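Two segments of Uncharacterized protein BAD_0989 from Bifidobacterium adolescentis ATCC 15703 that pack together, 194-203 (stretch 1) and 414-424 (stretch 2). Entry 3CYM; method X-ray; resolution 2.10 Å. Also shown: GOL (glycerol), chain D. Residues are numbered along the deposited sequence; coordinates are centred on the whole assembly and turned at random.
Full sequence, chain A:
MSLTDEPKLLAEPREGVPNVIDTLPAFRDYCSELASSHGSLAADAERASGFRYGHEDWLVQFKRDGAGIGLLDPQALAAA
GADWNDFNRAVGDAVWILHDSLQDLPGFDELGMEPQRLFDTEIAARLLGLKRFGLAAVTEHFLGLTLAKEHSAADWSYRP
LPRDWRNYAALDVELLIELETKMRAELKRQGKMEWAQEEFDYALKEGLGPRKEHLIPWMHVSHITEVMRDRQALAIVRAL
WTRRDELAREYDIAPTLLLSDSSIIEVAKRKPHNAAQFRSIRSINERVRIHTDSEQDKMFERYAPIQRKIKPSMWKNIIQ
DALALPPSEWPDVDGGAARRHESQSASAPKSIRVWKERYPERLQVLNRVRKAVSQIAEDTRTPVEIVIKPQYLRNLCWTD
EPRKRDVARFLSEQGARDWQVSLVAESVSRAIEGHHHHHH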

# COMPACT_ATOMS: atom_id res chain seq x y z
N GLU A 194 -21.01 -11.64 -8.02
CA GLU A 194 -20.13 -11.80 -9.20
C GLU A 194 -19.27 -10.56 -9.46
O GLU A 194 -18.18 -10.67 -10.03
N TRP A 195 -19.75 -9.39 -9.03
CA TRP A 195 -18.97 -8.16 -9.07
C TRP A 195 -17.79 -8.34 -8.14
O TRP A 195 -16.65 -8.09 -8.53
N ALA A 196 -18.09 -8.79 -6.91
CA ALA A 196 -17.08 -9.12 -5.90
C ALA A 196 -16.02 -10.08 -6.44
O ALA A 196 -14.83 -9.75 -6.43
N GLN A 197 -16.47 -11.23 -6.94
CA GLN A 197 -15.56 -12.23 -7.51
C GLN A 197 -14.61 -11.67 -8.59
O GLN A 197 -13.40 -11.93 -8.53
N GLU A 198 -15.14 -10.87 -9.52
CA GLU A 198 -14.33 -10.20 -10.56
C GLU A 198 -13.30 -9.22 -9.99
O GLU A 198 -12.20 -9.05 -10.54
N GLU A 199 -13.67 -8.56 -8.89
CA GLU A 199 -12.78 -7.63 -8.23
C GLU A 199 -11.68 -8.37 -7.48
O GLU A 199 -10.58 -7.85 -7.34
N PHE A 200 -11.99 -9.58 -7.01
CA PHE A 200 -11.00 -10.42 -6.33
C PHE A 200 -9.99 -10.99 -7.33
O PHE A 200 -8.76 -10.93 -7.12
N ASP A 201 -10.52 -11.57 -8.42
CA ASP A 201 -9.73 -12.05 -9.54
C ASP A 201 -8.68 -11.02 -10.01
O ASP A 201 -7.52 -11.36 -10.18
N TYR A 202 -9.13 -9.78 -10.19
CA TYR A 202 -8.29 -8.68 -10.65
C TYR A 202 -7.24 -8.24 -9.62
O TYR A 202 -6.10 -7.94 -9.98
N ALA A 203 -7.65 -8.17 -8.35
CA ALA A 203 -6.75 -7.80 -7.24
C ALA A 203 -5.62 -8.80 -7.07
O ALA A 203 -4.49 -8.43 -6.78
N GLN A 414 -8.60 0.19 -20.72
CA GLN A 414 -8.11 0.98 -19.58
C GLN A 414 -7.83 0.11 -18.36
O GLN A 414 -6.98 0.44 -17.53
N GLY A 415 -8.56 -1.00 -18.26
CA GLY A 415 -8.41 -1.94 -17.15
C GLY A 415 -9.65 -2.12 -16.31
O GLY A 415 -9.59 -2.75 -15.24
N ALA A 416 -10.78 -1.57 -16.77
CA ALA A 416 -12.07 -1.77 -16.11
C ALA A 416 -12.57 -3.19 -16.31
O ALA A 416 -12.40 -3.78 -17.38
N ARG A 417 -13.22 -3.71 -15.28
CA ARG A 417 -13.70 -5.08 -15.29
C ARG A 417 -14.95 -5.20 -16.15
O ARG A 417 -15.62 -4.21 -16.42
N ASP A 418 -15.23 -6.43 -16.58
CA ASP A 418 -16.39 -6.73 -17.40
C ASP A 418 -17.70 -6.25 -16.79
O ASP A 418 -18.54 -5.71 -17.49
N TRP A 419 -17.87 -6.42 -15.47
CA TRP A 419 -19.10 -5.98 -14.81
C TRP A 419 -19.26 -4.46 -14.82
O TRP A 419 -20.38 -3.95 -14.89
N GLN A 420 -18.13 -3.75 -14.75
CA GLN A 420 -18.13 -2.29 -14.73
C GLN A 420 -18.51 -1.76 -16.09
O GLN A 420 -19.34 -0.88 -16.19
N VAL A 421 -17.93 -2.35 -17.13
CA VAL A 421 -18.24 -2.05 -18.53
C VAL A 421 -19.71 -2.36 -18.89
O VAL A 421 -20.39 -1.52 -19.48
N SER A 422 -20.19 -3.54 -18.51
CA SER A 422 -21.59 -3.91 -18.73
C SER A 422 -22.60 -3.02 -18.02
O SER A 422 -23.67 -2.76 -18.54
N LEU A 423 -22.24 -2.54 -16.82
CA LEU A 423 -23.10 -1.65 -16.05
C LEU A 423 -23.08 -0.21 -16.57
O LEU A 423 -24.08 0.49 -16.52
N VAL A 424 -21.94 0.21 -17.10
CA VAL A 424 -21.70 1.64 -17.27
C VAL A 424 -21.68 2.11 -18.73
O VAL A 424 -22.24 3.16 -19.03

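Stretch 1 is helical throughout, while stretch 2 passes through a short loop before entering a second helix at Asp 418. The two helix axes cross at 134° and come no closer than 10.1 Å, a gap wide enough to be filled by large side chains. Trp 195, Glu 198, Glu 199 and Tyr 202 supply them from the first helix, spaced so that they recur on one face; Arg 417, Trp 419 and Leu 423 answer from the second stretch, all three with CA-to-CB bonds directed toward the partner.

The aromatic contact lies where the backbones approach most closely, Trp 195 CA and Trp 419 CA being 6.1 Å apart. Trp 195 (chi1 m) leaves its helix sideways, whereas Trp 419 (chi1 p) points toward it, and the indoles form an offset stack: the five-membered ring of Trp 195 lies over the six-membered ring of Trp 419, with centroids 4.2 Å apart and planes at 15°. Their closest atoms, Trp 195 CD2 and Trp 419 CE3, are 3.4 Å apart. The offset also leaves room for Trp 195 CA to sit over the five-membered ring of Trp 419 in a CH-pi contact, 3.9 Å from its centroid. Leu 423 (chi1 t, chi2 p) extends the apolar patch one turn further on, its CD2 lying 3.7 Å from Trp 195 CH2.

Tryptophan suits position 419 doubly, because its flat face stacks while its edge carries a hydrogen-bond donor. Trp 419 NE1 donates to Glu 199 OE1 at 2.8 Å. That same oxygen accepts from Arg 417 NE, also at 2.8 Å, and Arg 417 NH1 donates to Glu 199 OE2 at 2.8 Å. The carboxylate thus engages the guanidinium through two oxygens in a salt bridge. Glu 199 is buried, so this pairing matters: its charge is compensated by the arginine. Its m, m rotamer brings the end of a side chain that starts sideways nearer to these donors.

Arg 417 (chi1 m, chi2 p, chi3 p) uses its guanidinium face as well as its edge. The group lies flat on the Tyr 202 ring, centres 3.9 Å apart and planes at 4°, a cation-pi arrangement. Tyr 202 takes chi1 t. At the edge, Arg 417 NH2 donates to Gly 415 O at 2.8 Å, steadying the loop in which Gly 415 has a positive phi and closes a Schellman motif.

Glu 198 (chi1 m, chi2 t) reaches the start of the second helix, where backbone NH groups lack partners from a preceding turn. Its OE2 accepts from Trp 419 N at 3.1 Å. A water bridges to the neighbouring amide, donating to Glu 198 OE2 at 2.9 Å and accepting from Asp 418 N at 3.0 Å. At the N-cap position, Arg 417 N donates to Gln 420 OE1 at 3.1 Å.

A glycerol, probably from the crystallisation liquor, borders the salt bridge: Arg 417 NH1 donates to its O1 at 3.1 Å, and its O3 hydrogen-bonds with Glu 199 OE2 at 3.0 Å.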

# COMPACT_ATOMS: atom_id res chain seq x y z
CB GLU A 194 -20.87 -12.28 -10.46
CG GLU A 194 -22.23 -11.67 -10.75
CD GLU A 194 -23.37 -12.44 -10.10
OE1 GLU A 194 -24.31 -11.78 -9.58
OE2 GLU A 194 -23.34 -13.68 -10.11
CB TRP A 195 -19.78 -6.98 -8.56
CG TRP A 195 -20.93 -6.50 -9.39
CD1 TRP A 195 -21.49 -7.11 -10.47
CD2 TRP A 195 -21.68 -5.31 -9.15
NE1 TRP A 195 -22.54 -6.36 -10.93
CE2 TRP A 195 -22.68 -5.24 -10.15
CE3 TRP A 195 -21.60 -4.28 -8.20
CZ2 TRP A 195 -23.60 -4.19 -10.22
CZ3 TRP A 195 -22.51 -3.23 -8.28
CH2 TRP A 195 -23.49 -3.20 -9.27
CB ALA A 196 -17.74 -9.68 -4.66
CB GLN A 197 -16.34 -13.44 -8.03
CG GLN A 197 -15.49 -14.69 -8.29
CD GLN A 197 -14.50 -14.96 -7.16
OE1 GLN A 197 -14.88 -15.09 -6.00
NE2 GLN A 197 -13.23 -15.06 -7.52
CB GLU A 198 -15.22 -9.44 -11.55
CG GLU A 198 -15.96 -10.29 -12.56
CD GLU A 198 -16.59 -9.47 -13.68
OE1 GLU A 198 -17.68 -9.85 -14.15
OE2 GLU A 198 -16.00 -8.45 -14.10
CB GLU A 199 -13.54 -6.69 -7.29
CG GLU A 199 -14.43 -5.68 -7.98
CD GLU A 199 -13.67 -4.78 -8.93
OE1 GLU A 199 -13.93 -4.89 -10.15
OE2 GLU A 199 -12.83 -3.98 -8.47
CB PHE A 200 -11.67 -11.58 -5.58
CG PHE A 200 -12.70 -11.16 -4.58
CD1 PHE A 200 -12.63 -9.93 -3.94
CD2 PHE A 200 -13.73 -12.04 -4.24
CE1 PHE A 200 -13.59 -9.56 -3.01
CE2 PHE A 200 -14.68 -11.69 -3.31
CZ PHE A 200 -14.61 -10.45 -2.68
CB ASP A 201 -10.64 -12.38 -10.72
CG ASP A 201 -11.44 -13.66 -10.51
OD1 ASP A 201 -11.15 -14.42 -9.57
OD2 ASP A 201 -12.37 -13.89 -11.31
CB TYR A 202 -9.19 -7.50 -11.04
CG TYR A 202 -8.47 -6.21 -11.35
CD1 TYR A 202 -7.82 -6.02 -12.58
CD2 TYR A 202 -8.46 -5.15 -10.44
CE1 TYR A 202 -7.17 -4.82 -12.87
CE2 TYR A 202 -7.81 -3.95 -10.71
CZ TYR A 202 -7.18 -3.80 -11.93
OH TYR A 202 -6.54 -2.61 -12.20
CB ALA A 203 -7.53 -7.66 -5.96
CB GLN A 414 -9.10 2.10 -19.21
CG GLN A 414 -9.07 3.30 -20.14
CD GLN A 414 -7.87 4.20 -19.90
OE1 GLN A 414 -7.79 4.90 -18.89
NE2 GLN A 414 -6.93 4.20 -20.83
CB ALA A 416 -13.11 -0.77 -16.61
CB ARG A 417 -13.97 -5.55 -13.86
CG ARG A 417 -12.76 -6.18 -13.20
CD ARG A 417 -11.61 -5.20 -13.06
NE ARG A 417 -11.76 -4.41 -11.84
CZ ARG A 417 -11.24 -3.20 -11.65
NH1 ARG A 417 -11.44 -2.59 -10.50
NH2 ARG A 417 -10.53 -2.61 -12.60
CB ASP A 418 -16.48 -8.22 -17.71
CG ASP A 418 -15.30 -8.74 -18.51
OD1 ASP A 418 -14.48 -7.92 -18.99
OD2 ASP A 418 -15.20 -9.98 -18.66
CB TRP A 419 -19.22 -6.53 -13.38
CG TRP A 419 -18.26 -5.93 -12.36
CD1 TRP A 419 -17.02 -6.40 -12.03
CD2 TRP A 419 -18.49 -4.79 -11.52
NE1 TRP A 419 -16.46 -5.61 -11.06
CE2 TRP A 419 -17.34 -4.62 -10.71
CE3 TRP A 419 -19.56 -3.89 -11.37
CZ2 TRP A 419 -17.21 -3.58 -9.78
CZ3 TRP A 419 -19.44 -2.86 -10.43
CH2 TRP A 419 -18.27 -2.72 -9.66
CB GLN A 420 -16.77 -1.75 -14.31
CG GLN A 420 -16.32 -2.25 -12.96
CD GLN A 420 -15.06 -1.62 -12.48
OE1 GLN A 420 -14.07 -1.55 -13.21
NE2 GLN A 420 -15.07 -1.14 -11.25
CB VAL A 421 -17.27 -2.81 -19.49
CG1 VAL A 421 -17.64 -2.59 -20.94
CG2 VAL A 421 -15.84 -2.36 -19.24
CB SER A 422 -21.80 -5.36 -18.30
OG SER A 422 -21.03 -6.23 -19.10
CB LEU A 423 -22.69 -1.67 -14.58
CG LEU A 423 -23.58 -1.00 -13.53
CD1 LEU A 423 -24.98 -1.63 -13.48
CD2 LEU A 423 -22.90 -1.04 -12.17
CB VAL A 424 -20.42 2.05 -16.45
CG1 VAL A 424 -19.45 2.95 -17.20
CG2 VAL A 424 -20.81 2.61 -15.08
C1 GOL D . -10.78 0.59 -9.48
O1 GOL D . -10.58 0.32 -10.85
C2 GOL D . -12.27 0.50 -9.17
O2 GOL D . -12.72 1.79 -8.83
C3 GOL D . -12.52 -0.46 -8.02
O3 GOL D . -13.74 -1.14 -8.22
O HOH W 1 -13.41 -8.50 -15.51